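Local structure of CELL WALL surface anchor family protein (Streptococcus pneumoniae, 2X9Z) at residues Ile5-Lys10 / Val34-Val39; Ile173-Glu178 / Leu197-Asn202; Ala46-Ala51 / Tyr138-Asp143; Gly157-Thr162 / Tyr215-Arg220; Gly66-Thr71 / Tyr82-Val87. The protein forms the backbone of the pneumococcal pilus, a surface fibre probably assembled from many covalently linked copies of this subunit and attached to the cell wall. The protein carries 1 engineered substitution. All blocks are in the same frame, centred on the assembly; numbering follows the deposited sequence.

Overall arrangement
From the N terminus, contact 1 pairs strand 4-9 with strand 33-42, closing a loop of 23 residues and starting the first sandwich. Contact 3 then joins the start of strand 50-57 to the end of strand 130-139, with 86 residues between the segments. Within that span falls contact 5, which packs the sheet of contact 1 against the sheet of contact 3. The chain next enters a second unit, Cna-B-like in family like the first, where contact 4 brings together strands 159-166 and 215-219 of facing sheets. Contact 2 lies inside its span, joining two loops at the sandwich's end, and touches contact 4 through N202 O and T162 CG2. No two spans cross.

Contact 1: residues Ile5-Lys10 / Val34-Val39; sequences IDKDFK and VEYEIV
Strands 5-9 and 34-39 run antiparallel with axes 4.8 Å apart, joined by reciprocal N-H...O=C bonds in the pairs D6-V39 and D8-E37, each donor nearly along its partner's C=O axis. K10 N adds a bond to E35 O, 2.9 Å away, but from above the carbonyl plane, where strand 5-9 ends. There F9 and Y36 lie side by side with ring planes inclined at 46°; F9 CE2 stands 3.7 Å from Y36 CE2 and 3.6 Å from V34 CG1. K7, extended (CG anti to the backbone N, chi1 179°), carries CE past Y36 CD2 at 3.8 Å. Its NZ is covalently joined to N132 CG, an intramolecular isopeptide bond as known from Gram-positive pilins, and is hydrogen-bonded to D55 OD1. I5 CD1 meets I38 CG2 at 3.7 Å. Strand 33-42 pairs on its other flank with strand 110-120, while I5 and I38 press on strands 50-57 and 130-139 of the facing sheet and K7 on the latter, to which the isopeptide bond fastens strand 4-9.

Contact 2: residues Ile173-Glu178 / Leu197-Asn202; sequences IPAGAE and LTTDKN
Two loops at one end of the second sandwich meet without any direct hydrogen bond between them, and what polar linkage they have runs through a single water. That water gives one hydrogen to A177 O, 2.8 Å away, and the other to L197 O at 2.9 Å, so two carbonyls that could not bond each other share a donor. L197 O also faces E178 CA at 3.5 Å, a CA-H...O contact.

Van der Waals packing centres on T199. Its chi1 of 57° wedges OG1 between the backbone N and the carbonyl carbon and sets CG2 beside the N, so that this methyl rests on the peptide joining A177 to E178, 3.5 Å from A177 C. A175 approaches T199 from another side, its CB 4.0 Å from T199 CB. E178 and T198 run alongside each other, and the carboxylate atom E178 OE2 comes within 3.7 Å of the methyl T198 CG2.

Internal bonds shape the second loop. A type I turn from T198 to K201 is closed by K201 N and T198 O, and T198 OG1 donates to D200 OD1 over a very short 2.4 Å, meeting the carboxylate from above its plane. The loops are extensions of the antiparallel neighbours 179-185 and 191-197; W165 of strand 159-166 supports A175, and N202 ND2 bonds to K163 O of that same strand.

Contact 3: residues Ala46-Ala51 / Tyr138-Asp143; sequences ANYATA and YGNNPD
G139 O is gripped by two backbone N-H groups and brushed by a third donor: A49 N binds at 2.8 Å in the carbonyl plane, T50 N adds a weak bond at 3.5 Å, and Y48 CA makes a CA-H...O contact. Two successive N-H groups on one oxygen recall a classic beta bulge. The return bond, G139 N to T50 O, is weak too. T50 OG1 accepts D143 N at 2.9 Å, tying down the loop after strand 130-139, while A49 CB lies against the same loop, 3.4 Å from N140 O. The Y48 ring is held on three sides: A46 CB over the centre of one face, Y138 CD2 3.6 Å above the other, and N140 OD1 in plane at the edge. Two waters bridge N47 to N140. Strands 50-57 and 130-139 are neighbours within the six-stranded mixed sheet, flanked by 90-95 and 257-259; Y48 N bonds to N104, just after helix 97-103, and D143 OD1 reaches S226 on strand 226-229 of the second sandwich.

Contact 4: residues Gly157-Thr162 / Tyr215-Arg220; sequences GDLTLT and YKFVER
The side chain of F217 leaves its strand at CB with CG anti to the carbonyl carbon (chi1 -73°), which aims the ring at strand 159-162. F217 CG and CD1 both lie 4.2 Å from L161 CD2. Along the other edge, F217 CD2 has L161 CD1 at 4.0 Å, and F217 CE2 is the most crowded atom of the ring: L161 CB lies 3.7 Å from it and L159 CG 3.8 Å, L159 and F217 meeting tip to tip. F217 CZ comes to 4.0 Å from L159 O, which sits in the ring plane at the edge. L161 CB itself lies over one face of the F217 ring, 19° off the normal through its centroid, a CH-pi contact displaced toward the rim.

Such interdigitation belongs to the interior of a beta sandwich. Strand 159-166 is part of a four-stranded mixed sheet and 215-219 of a three-stranded antiparallel one, consistent with a Cna-B-like domain; the axes of 159-162 and 215-219 approach to 9.2 Å at 31°, too far for backbone bonding. Around the ring, I238 and V206 of the four-stranded sheet add apolar contacts, and F181 of strand 179-185 packs on L161.

The methyl L159 CD2 crosses obliquely to Y215 CB at 4.0 Å, while the far end of that tyrosine turns to a loop, where its OH is hydrogen-bonded to D210 N.

Contact 5: residues Gly66-Thr71 / Tyr82-Val87; sequences GTVKVT and YALTEV
Two sheets of the first beta sandwich face each other here, strand 61-72 contributing residues 66-71 and the edge strand 82-87 of the other sheet its whole length. The end-to-end directions of 66-70 and 82-86 are 147° apart, and side chains meet across the gap.

Apolar contacts join two pairs of side chains. V70 and Y82 meet tip to tip: chi1 of 55° puts V70 CG1 between the backbone N and carbonyl carbon, and this methyl stands over the centre of the Y82 ring, 3.6 Å from the centroid, a CH-pi contact. V68 meets L84 end on, V68 CB to L84 CD2 at 3.8 Å, with L93 of strand 90-95, next to 82-87 in the facing sheet, also packing on V68.

Most polar contacts gather at E86. Extended beyond CG, this side chain passes V68 in the opposite direction and offers the syn lone pair of OE2 to G66 N, 2.8 Å away and nearly straight at 173°. One water joins the same oxygen to V68 N, accepting from the amide and donating to the carboxylate, so OE2 has two donors. A second water donates to V68 O at 2.7 Å and lies 2.8 Å from Y82 OH.

Contact 1: residues Ile5-Lys10 / Val34-Val39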
# COMPACT_ATOMS: atom_id res chain seq x y z
N ILE A 5 -2.28 -4.00 -11.93
CA ILE A 5 -2.33 -2.66 -11.34
C ILE A 5 -1.10 -1.84 -11.70
O ILE A 5 -0.03 -2.39 -11.94
CB ILE A 5 -2.45 -2.74 -9.80
CG1 ILE A 5 -2.78 -1.37 -9.20
CG2 ILE A 5 -1.20 -3.34 -9.18
CD1 ILE A 5 -3.26 -1.46 -7.77
N ASP A 6 -1.28 -0.53 -11.76
CA ASP A 6 -0.16 0.38 -11.88
C ASP A 6 -0.47 1.65 -11.12
O ASP A 6 -1.64 2.03 -10.97
CB ASP A 6 0.13 0.69 -13.35
CG ASP A 6 1.44 1.45 -13.53
OD1 ASP A 6 2.40 1.20 -12.76
OD2 ASP A 6 1.51 2.29 -14.44
N LYS A 7 0.57 2.30 -10.62
CA LYS A 7 0.43 3.59 -9.97
C LYS A 7 1.42 4.57 -10.59
O LYS A 7 2.59 4.24 -10.77
CB LYS A 7 0.71 3.47 -8.48
CG LYS A 7 0.60 4.81 -7.81
CD LYS A 7 0.96 4.76 -6.37
CE LYS A 7 0.68 6.11 -5.79
NZ LYS A 7 0.65 6.04 -4.33
N ASP A 8 0.95 5.77 -10.89
CA ASP A 8 1.85 6.78 -11.44
C ASP A 8 1.21 8.16 -11.29
O ASP A 8 0.14 8.30 -10.70
CB ASP A 8 2.14 6.47 -12.92
CG ASP A 8 3.53 6.91 -13.36
OD1 ASP A 8 4.09 7.88 -12.80
OD2 ASP A 8 4.08 6.26 -14.28
N PHE A 9 1.88 9.17 -11.81
CA PHE A 9 1.30 10.50 -11.84
C PHE A 9 0.15 10.54 -12.83
O PHE A 9 0.00 9.65 -13.67
CB PHE A 9 2.38 11.53 -12.18
CG PHE A 9 3.55 11.48 -11.25
CD1 PHE A 9 4.81 11.11 -11.71
CD2 PHE A 9 3.39 11.76 -9.91
CE1 PHE A 9 5.89 11.05 -10.83
CE2 PHE A 9 4.46 11.71 -9.03
CZ PHE A 9 5.72 11.35 -9.50
N LYS A 10 -0.69 11.57 -12.71
CA LYS A 10 -1.85 11.74 -13.58
C LYS A 10 -1.52 11.52 -15.06
O LYS A 10 -0.58 12.12 -15.59
CB LYS A 10 -2.47 13.13 -13.37
CG LYS A 10 -3.59 13.47 -14.33
CD LYS A 10 -4.25 14.78 -13.93
CE LYS A 10 -5.45 15.10 -14.81
NZ LYS A 10 -5.04 15.32 -16.23
N VAL A 34 0.82 17.58 -6.38
CA VAL A 34 1.21 16.47 -7.23
C VAL A 34 0.01 15.54 -7.42
O VAL A 34 -0.57 15.06 -6.45
CB VAL A 34 2.39 15.69 -6.61
CG1 VAL A 34 2.85 14.58 -7.54
CG2 VAL A 34 3.54 16.64 -6.28
N GLU A 35 -0.37 15.29 -8.67
CA GLU A 35 -1.55 14.50 -8.98
C GLU A 35 -1.19 13.05 -9.28
O GLU A 35 -0.28 12.78 -10.07
CB GLU A 35 -2.31 15.11 -10.15
CG GLU A 35 -2.84 16.50 -9.85
CD GLU A 35 -3.45 17.15 -11.07
OE1 GLU A 35 -2.68 17.59 -11.95
OE2 GLU A 35 -4.69 17.23 -11.14
N TYR A 36 -1.92 12.13 -8.65
CA TYR A 36 -1.66 10.70 -8.74
C TYR A 36 -2.85 9.94 -9.29
O TYR A 36 -4.00 10.37 -9.19
CB TYR A 36 -1.37 10.15 -7.35
CG TYR A 36 -0.00 10.50 -6.81
CD1 TYR A 36 0.20 11.65 -6.05
CD2 TYR A 36 1.08 9.68 -7.04
CE1 TYR A 36 1.45 11.96 -5.55
CE2 TYR A 36 2.32 9.97 -6.54
CZ TYR A 36 2.51 11.11 -5.79
OH TYR A 36 3.77 11.39 -5.31
N GLU A 37 -2.57 8.76 -9.84
CA GLU A 37 -3.62 7.84 -10.23
C GLU A 37 -3.19 6.39 -10.03
O GLU A 37 -2.01 6.04 -10.20
CB GLU A 37 -4.06 8.08 -11.67
CG GLU A 37 -2.99 7.78 -12.69
CD GLU A 37 -3.42 8.15 -14.10
OE1 GLU A 37 -2.94 7.50 -15.05
OE2 GLU A 37 -4.23 9.09 -14.26
N ILE A 38 -4.15 5.56 -9.65
CA ILE A 38 -3.96 4.13 -9.51
C ILE A 38 -4.96 3.49 -10.47
O ILE A 38 -6.16 3.76 -10.39
CB ILE A 38 -4.29 3.66 -8.07
CG1 ILE A 38 -3.47 4.44 -7.03
CG2 ILE A 38 -4.10 2.16 -7.94
CD1 ILE A 38 -4.02 4.30 -5.64
N VAL A 39 -4.46 2.67 -11.39
CA VAL A 39 -5.32 2.03 -12.38
C VAL A 39 -5.24 0.52 -12.20
O VAL A 39 -4.14 -0.05 -12.14
CB VAL A 39 -4.89 2.41 -13.82
CG1 VAL A 39 -5.67 1.60 -14.84
CG2 VAL A 39 -5.06 3.91 -14.06

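Contact 2: residues Ile173-Glu178 / Leu197-Asn202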
# COMPACT_ATOMS: atom_id res chain seq x y z
N ILE A 173 -4.81 -17.16 16.65
CA ILE A 173 -4.33 -18.51 16.42
C ILE A 173 -2.81 -18.52 16.56
O ILE A 173 -2.18 -17.47 16.52
CB ILE A 173 -4.72 -19.01 15.01
CG1 ILE A 173 -4.20 -18.04 13.94
CG2 ILE A 173 -6.23 -19.23 14.91
CD1 ILE A 173 -4.51 -18.47 12.51
N PRO A 174 -2.21 -19.72 16.70
CA PRO A 174 -0.74 -19.79 16.73
C PRO A 174 -0.14 -19.35 15.39
O PRO A 174 -0.82 -19.37 14.37
CB PRO A 174 -0.47 -21.29 16.96
CG PRO A 174 -1.72 -21.81 17.59
CD PRO A 174 -2.83 -21.04 16.94
N ALA A 175 1.13 -18.96 15.40
CA ALA A 175 1.79 -18.56 14.16
C ALA A 175 1.59 -19.62 13.06
O ALA A 175 1.78 -20.80 13.30
CB ALA A 175 3.27 -18.33 14.40
N GLY A 176 1.23 -19.18 11.87
CA GLY A 176 0.94 -20.10 10.78
C GLY A 176 2.17 -20.64 10.08
O GLY A 176 2.17 -21.76 9.57
N ALA A 177 3.23 -19.83 10.05
CA ALA A 177 4.45 -20.19 9.33
C ALA A 177 5.55 -19.22 9.67
O ALA A 177 5.28 -18.12 10.16
CB ALA A 177 4.21 -20.17 7.84
N GLU A 178 6.78 -19.62 9.41
CA GLU A 178 7.89 -18.69 9.45
C GLU A 178 7.57 -17.52 8.52
O GLU A 178 7.09 -17.73 7.41
CB GLU A 178 9.18 -19.39 9.02
CG GLU A 178 10.42 -18.55 9.23
CD GLU A 178 11.70 -19.34 9.05
OE1 GLU A 178 11.79 -20.11 8.07
OE2 GLU A 178 12.62 -19.19 9.88
N LEU A 197 10.94 -14.08 11.09
CA LEU A 197 10.30 -14.33 12.36
C LEU A 197 9.96 -15.81 12.45
O LEU A 197 9.10 -16.31 11.73
CB LEU A 197 9.03 -13.50 12.46
CG LEU A 197 8.33 -13.37 13.82
CD1 LEU A 197 9.26 -12.73 14.83
CD2 LEU A 197 7.05 -12.56 13.67
N THR A 198 10.66 -16.53 13.33
CA THR A 198 10.35 -17.93 13.54
C THR A 198 9.04 -18.04 14.30
O THR A 198 8.57 -17.08 14.90
CB THR A 198 11.45 -18.65 14.33
OG1 THR A 198 11.69 -17.95 15.56
CG2 THR A 198 12.74 -18.69 13.52
N THR A 199 8.44 -19.23 14.27
CA THR A 199 7.10 -19.42 14.79
C THR A 199 7.02 -19.38 16.31
O THR A 199 5.93 -19.30 16.88
CB THR A 199 6.48 -20.72 14.27
OG1 THR A 199 7.33 -21.82 14.63
CG2 THR A 199 6.34 -20.67 12.77
N ASP A 200 8.18 -19.42 16.96
CA ASP A 200 8.27 -19.33 18.42
C ASP A 200 8.47 -17.90 18.92
O ASP A 200 8.62 -17.67 20.12
CB ASP A 200 9.41 -20.21 18.94
CG ASP A 200 10.77 -19.75 18.43
OD1 ASP A 200 10.90 -19.51 17.22
OD2 ASP A 200 11.71 -19.64 19.24
N LYS A 201 8.46 -16.94 18.00
CA LYS A 201 8.69 -15.53 18.33
C LYS A 201 7.62 -14.63 17.72
O LYS A 201 6.98 -14.99 16.73
CB LYS A 201 10.07 -15.09 17.82
N ASN A 202 7.43 -13.46 18.31
CA ASN A 202 6.46 -12.50 17.80
C ASN A 202 7.08 -11.14 17.51
O ASN A 202 6.40 -10.24 17.07
CB ASN A 202 5.27 -12.34 18.76
CG ASN A 202 4.37 -13.56 18.79
OD1 ASN A 202 4.55 -14.46 19.61
ND2 ASN A 202 3.39 -13.59 17.89
O HOH W 1 6.37 -16.78 12.40

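Contact 3: residues Ala46-Ala51 / Tyr138-Asp143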
# COMPACT_ATOMS: atom_id res chain seq x y z
N ALA A 46 -15.04 -12.09 -12.78
CA ALA A 46 -14.54 -12.07 -11.41
C ALA A 46 -15.65 -12.34 -10.40
O ALA A 46 -16.81 -12.04 -10.65
CB ALA A 46 -13.86 -10.73 -11.13
N ASN A 47 -15.28 -12.90 -9.25
CA ASN A 47 -16.23 -13.09 -8.16
C ASN A 47 -15.60 -12.73 -6.82
O ASN A 47 -15.62 -13.52 -5.87
CB ASN A 47 -16.76 -14.53 -8.15
CG ASN A 47 -17.99 -14.68 -7.27
OD1 ASN A 47 -18.79 -13.76 -7.15
ND2 ASN A 47 -18.14 -15.85 -6.66
N TYR A 48 -15.05 -11.52 -6.74
CA TYR A 48 -14.34 -11.12 -5.54
C TYR A 48 -15.29 -10.82 -4.40
O TYR A 48 -16.33 -10.19 -4.59
CB TYR A 48 -13.49 -9.88 -5.81
CG TYR A 48 -12.40 -10.04 -6.86
CD1 TYR A 48 -11.94 -11.30 -7.24
CD2 TYR A 48 -11.83 -8.92 -7.46
CE1 TYR A 48 -10.94 -11.43 -8.20
CE2 TYR A 48 -10.84 -9.04 -8.41
CZ TYR A 48 -10.39 -10.29 -8.79
OH TYR A 48 -9.39 -10.38 -9.75
N ALA A 49 -14.91 -11.25 -3.20
CA ALA A 49 -15.58 -10.86 -1.97
C ALA A 49 -15.03 -9.52 -1.47
O ALA A 49 -15.71 -8.82 -0.72
CB ALA A 49 -15.38 -11.93 -0.90
N THR A 50 -13.81 -9.20 -1.86
CA THR A 50 -13.15 -7.97 -1.45
C THR A 50 -12.35 -7.40 -2.61
O THR A 50 -11.66 -8.13 -3.33
CB THR A 50 -12.19 -8.20 -0.25
OG1 THR A 50 -12.94 -8.67 0.88
CG2 THR A 50 -11.45 -6.91 0.12
N ALA A 51 -12.48 -6.09 -2.79
CA ALA A 51 -11.63 -5.32 -3.69
C ALA A 51 -11.27 -4.04 -2.94
O ALA A 51 -12.07 -3.10 -2.88
CB ALA A 51 -12.35 -5.00 -4.99
N TYR A 138 -7.37 -8.35 -2.45
CA TYR A 138 -8.55 -8.91 -3.10
C TYR A 138 -8.63 -10.42 -2.89
O TYR A 138 -7.67 -11.05 -2.45
CB TYR A 138 -8.50 -8.60 -4.60
CG TYR A 138 -7.54 -9.50 -5.36
CD1 TYR A 138 -6.17 -9.27 -5.33
CD2 TYR A 138 -8.01 -10.58 -6.10
CE1 TYR A 138 -5.29 -10.09 -6.02
CE2 TYR A 138 -7.13 -11.41 -6.78
CZ TYR A 138 -5.78 -11.17 -6.74
OH TYR A 138 -4.91 -12.00 -7.43
N GLY A 139 -9.76 -11.00 -3.24
CA GLY A 139 -9.89 -12.44 -3.23
C GLY A 139 -11.34 -12.86 -3.27
O GLY A 139 -12.24 -12.02 -3.17
N ASN A 140 -11.55 -14.16 -3.43
CA ASN A 140 -12.89 -14.71 -3.42
C ASN A 140 -13.45 -14.86 -2.00
O ASN A 140 -14.65 -15.07 -1.82
CB ASN A 140 -12.90 -16.06 -4.14
CG ASN A 140 -12.70 -15.93 -5.64
OD1 ASN A 140 -12.49 -14.83 -6.16
ND2 ASN A 140 -12.78 -17.05 -6.34
N ASN A 141 -12.56 -14.78 -1.02
CA ASN A 141 -12.95 -14.69 0.39
C ASN A 141 -12.72 -13.26 0.88
O ASN A 141 -11.94 -12.52 0.29
CB ASN A 141 -12.10 -15.63 1.26
CG ASN A 141 -12.16 -17.07 0.78
OD1 ASN A 141 -13.23 -17.63 0.57
ND2 ASN A 141 -10.99 -17.67 0.63
N PRO A 142 -13.41 -12.87 1.96
CA PRO A 142 -13.14 -11.53 2.49
C PRO A 142 -11.65 -11.37 2.78
O PRO A 142 -11.03 -12.29 3.32
CB PRO A 142 -13.97 -11.50 3.78
CG PRO A 142 -15.09 -12.47 3.53
CD PRO A 142 -14.47 -13.57 2.71
N ASP A 143 -11.07 -10.24 2.40
CA ASP A 143 -9.66 -10.00 2.67
C ASP A 143 -9.44 -8.83 3.63
O ASP A 143 -10.06 -7.77 3.49
CB ASP A 143 -8.88 -9.75 1.38
CG ASP A 143 -7.40 -10.00 1.56
OD1 ASP A 143 -6.99 -11.19 1.48
OD2 ASP A 143 -6.65 -9.03 1.82
O HOH W 2 -12.93 -14.45 -8.82
O HOH W 3 -16.60 -14.84 -3.66

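Contact 4: residues Gly157-Thr162 / Tyr215-Arg220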
# COMPACT_ATOMS: atom_id res chain seq x y z
N GLY A 157 18.24 4.14 16.45
CA GLY A 157 18.39 3.49 15.17
C GLY A 157 17.78 2.10 15.13
O GLY A 157 18.05 1.32 14.22
N ASP A 158 16.95 1.79 16.13
CA ASP A 158 16.27 0.50 16.20
C ASP A 158 14.86 0.57 15.64
O ASP A 158 14.13 1.55 15.86
CB ASP A 158 16.24 -0.01 17.64
CG ASP A 158 17.62 -0.40 18.15
OD1 ASP A 158 18.43 -0.94 17.37
OD2 ASP A 158 17.90 -0.16 19.35
N LEU A 159 14.46 -0.49 14.94
CA LEU A 159 13.10 -0.60 14.44
C LEU A 159 12.59 -2.02 14.65
O LEU A 159 13.15 -2.98 14.11
CB LEU A 159 13.02 -0.22 12.96
CG LEU A 159 11.66 -0.20 12.26
CD1 LEU A 159 10.63 0.66 13.00
CD2 LEU A 159 11.82 0.28 10.83
N THR A 160 11.54 -2.15 15.46
CA THR A 160 11.02 -3.45 15.87
C THR A 160 9.68 -3.77 15.22
O THR A 160 8.74 -2.97 15.23
CB THR A 160 10.86 -3.52 17.40
OG1 THR A 160 12.13 -3.33 18.02
CG2 THR A 160 10.29 -4.87 17.83
N LEU A 161 9.61 -4.96 14.64
CA LEU A 161 8.38 -5.51 14.08
C LEU A 161 7.73 -6.46 15.08
O LEU A 161 8.41 -7.34 15.63
CB LEU A 161 8.74 -6.26 12.80
CG LEU A 161 7.66 -7.08 12.10
CD1 LEU A 161 6.60 -6.17 11.55
CD2 LEU A 161 8.28 -7.89 10.98
N THR A 162 6.44 -6.26 15.34
CA THR A 162 5.67 -7.18 16.18
C THR A 162 4.56 -7.78 15.32
O THR A 162 3.87 -7.07 14.60
CB THR A 162 5.05 -6.47 17.40
OG1 THR A 162 6.08 -5.89 18.20
CG2 THR A 162 4.25 -7.45 18.27
N TYR A 215 11.21 3.76 6.79
CA TYR A 215 11.32 2.42 6.25
C TYR A 215 9.98 1.71 6.34
O TYR A 215 9.06 2.16 7.01
CB TYR A 215 12.34 1.60 7.05
CG TYR A 215 13.73 2.17 7.13
CD1 TYR A 215 14.71 1.78 6.23
CD2 TYR A 215 14.07 3.08 8.12
CE1 TYR A 215 16.00 2.29 6.30
CE2 TYR A 215 15.35 3.60 8.20
CZ TYR A 215 16.31 3.20 7.30
OH TYR A 215 17.59 3.71 7.38
N LYS A 216 9.88 0.57 5.66
CA LYS A 216 8.68 -0.24 5.73
C LYS A 216 9.08 -1.71 5.73
O LYS A 216 9.98 -2.10 4.99
CB LYS A 216 7.74 0.06 4.55
CG LYS A 216 8.38 -0.10 3.17
CD LYS A 216 7.45 0.34 2.03
CE LYS A 216 8.10 0.08 0.67
NZ LYS A 216 7.30 0.61 -0.48
N PHE A 217 8.44 -2.52 6.57
CA PHE A 217 8.58 -3.97 6.48
C PHE A 217 7.54 -4.47 5.49
O PHE A 217 6.33 -4.31 5.72
CB PHE A 217 8.33 -4.67 7.83
CG PHE A 217 9.43 -4.49 8.84
CD1 PHE A 217 10.61 -5.23 8.76
CD2 PHE A 217 9.27 -3.62 9.90
CE1 PHE A 217 11.61 -5.08 9.71
CE2 PHE A 217 10.26 -3.46 10.85
CZ PHE A 217 11.43 -4.19 10.76
N VAL A 218 7.98 -5.09 4.40
CA VAL A 218 7.06 -5.66 3.43
C VAL A 218 7.06 -7.18 3.60
O VAL A 218 8.07 -7.83 3.37
CB VAL A 218 7.45 -5.27 1.98
CG1 VAL A 218 6.39 -5.74 1.00
CG2 VAL A 218 7.68 -3.76 1.85
N GLU A 219 5.93 -7.72 4.02
CA GLU A 219 5.82 -9.16 4.23
C GLU A 219 5.92 -9.91 2.91
O GLU A 219 5.17 -9.62 1.96
CB GLU A 219 4.49 -9.48 4.91
CG GLU A 219 4.33 -10.93 5.31
CD GLU A 219 3.09 -11.14 6.15
OE1 GLU A 219 3.01 -10.55 7.25
OE2 GLU A 219 2.18 -11.89 5.72
N ARG A 220 6.85 -10.85 2.81
CA ARG A 220 6.81 -11.77 1.69
C ARG A 220 5.56 -12.65 1.83
O ARG A 220 5.27 -13.16 2.91
CB ARG A 220 8.08 -12.62 1.65
CG ARG A 220 9.36 -11.81 1.40
CD ARG A 220 10.56 -12.70 1.19
NE ARG A 220 11.78 -11.91 1.06
CZ ARG A 220 12.99 -12.43 0.89
NH1 ARG A 220 13.14 -13.75 0.83
NH2 ARG A 220 14.04 -11.63 0.78

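Contact 5: residues Gly66-Thr71 / Tyr82-Val87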
# COMPACT_ATOMS: atom_id res chain seq x y z
N GLY A 66 -9.94 14.76 0.73
CA GLY A 66 -11.07 15.25 -0.02
C GLY A 66 -10.87 15.18 -1.52
O GLY A 66 -11.79 15.49 -2.28
N THR A 67 -9.67 14.78 -1.96
CA THR A 67 -9.35 14.77 -3.39
C THR A 67 -9.51 13.42 -4.08
O THR A 67 -9.25 13.31 -5.27
CB THR A 67 -7.91 15.29 -3.67
OG1 THR A 67 -6.94 14.37 -3.16
CG2 THR A 67 -7.70 16.67 -3.04
N VAL A 68 -9.94 12.38 -3.35
CA VAL A 68 -10.05 11.05 -3.94
C VAL A 68 -11.29 10.92 -4.82
O VAL A 68 -12.41 11.22 -4.38
CB VAL A 68 -10.05 9.93 -2.87
CG1 VAL A 68 -10.11 8.56 -3.52
CG2 VAL A 68 -8.82 10.04 -1.99
N LYS A 69 -11.08 10.49 -6.06
CA LYS A 69 -12.17 10.19 -6.99
C LYS A 69 -11.98 8.78 -7.53
O LYS A 69 -10.86 8.33 -7.73
CB LYS A 69 -12.16 11.18 -8.16
CG LYS A 69 -12.18 12.66 -7.77
CD LYS A 69 -13.59 13.19 -7.60
CE LYS A 69 -13.62 14.71 -7.59
NZ LYS A 69 -12.87 15.27 -6.45
N VAL A 70 -13.08 8.07 -7.73
CA VAL A 70 -13.00 6.70 -8.24
C VAL A 70 -14.01 6.45 -9.36
O VAL A 70 -15.19 6.80 -9.24
CB VAL A 70 -13.17 5.66 -7.10
CG1 VAL A 70 -14.46 5.89 -6.33
CG2 VAL A 70 -13.09 4.24 -7.64
N THR A 71 -13.53 5.84 -10.44
CA THR A 71 -14.34 5.52 -11.60
C THR A 71 -14.15 4.06 -11.99
O THR A 71 -13.09 3.47 -11.73
CB THR A 71 -13.97 6.40 -12.82
OG1 THR A 71 -12.60 6.19 -13.17
CG2 THR A 71 -14.21 7.89 -12.53
N TYR A 82 -18.75 2.41 -2.61
CA TYR A 82 -17.44 2.25 -2.00
C TYR A 82 -17.40 2.90 -0.62
O TYR A 82 -18.25 3.73 -0.30
CB TYR A 82 -16.33 2.84 -2.89
CG TYR A 82 -16.43 4.34 -3.10
CD1 TYR A 82 -17.29 4.87 -4.06
CD2 TYR A 82 -15.63 5.22 -2.38
CE1 TYR A 82 -17.37 6.23 -4.26
CE2 TYR A 82 -15.70 6.58 -2.58
CZ TYR A 82 -16.58 7.09 -3.52
OH TYR A 82 -16.65 8.44 -3.73
N ALA A 83 -16.42 2.50 0.18
CA ALA A 83 -16.18 3.08 1.49
C ALA A 83 -14.75 3.59 1.51
O ALA A 83 -13.81 2.82 1.32
CB ALA A 83 -16.38 2.05 2.58
N LEU A 84 -14.60 4.89 1.71
CA LEU A 84 -13.31 5.56 1.72
C LEU A 84 -12.98 6.01 3.14
O LEU A 84 -13.82 6.64 3.80
CB LEU A 84 -13.35 6.78 0.80
CG LEU A 84 -12.13 7.70 0.79
CD1 LEU A 84 -10.92 6.97 0.22
CD2 LEU A 84 -12.42 8.96 -0.00
N THR A 85 -11.77 5.71 3.60
CA THR A 85 -11.28 6.21 4.87
C THR A 85 -9.97 6.94 4.62
O THR A 85 -9.02 6.36 4.08
CB THR A 85 -11.04 5.08 5.88
OG1 THR A 85 -12.24 4.30 6.02
CG2 THR A 85 -10.66 5.65 7.24
N GLU A 86 -9.94 8.21 4.99
CA GLU A 86 -8.78 9.06 4.78
C GLU A 86 -8.11 9.35 6.11
O GLU A 86 -8.77 9.70 7.09
CB GLU A 86 -9.22 10.35 4.10
CG GLU A 86 -9.69 10.15 2.67
CD GLU A 86 -10.27 11.41 2.05
OE1 GLU A 86 -11.41 11.79 2.39
OE2 GLU A 86 -9.58 12.02 1.22
N VAL A 87 -6.79 9.21 6.12
CA VAL A 87 -5.99 9.55 7.29
C VAL A 87 -4.88 10.50 6.87
O VAL A 87 -4.76 10.87 5.70
CB VAL A 87 -5.42 8.28 7.97
CG1 VAL A 87 -6.55 7.42 8.51
CG2 VAL A 87 -4.55 7.49 7.00
O HOH W 4 -11.57 12.32 -0.94
O HOH W 5 -14.67 10.42 -3.24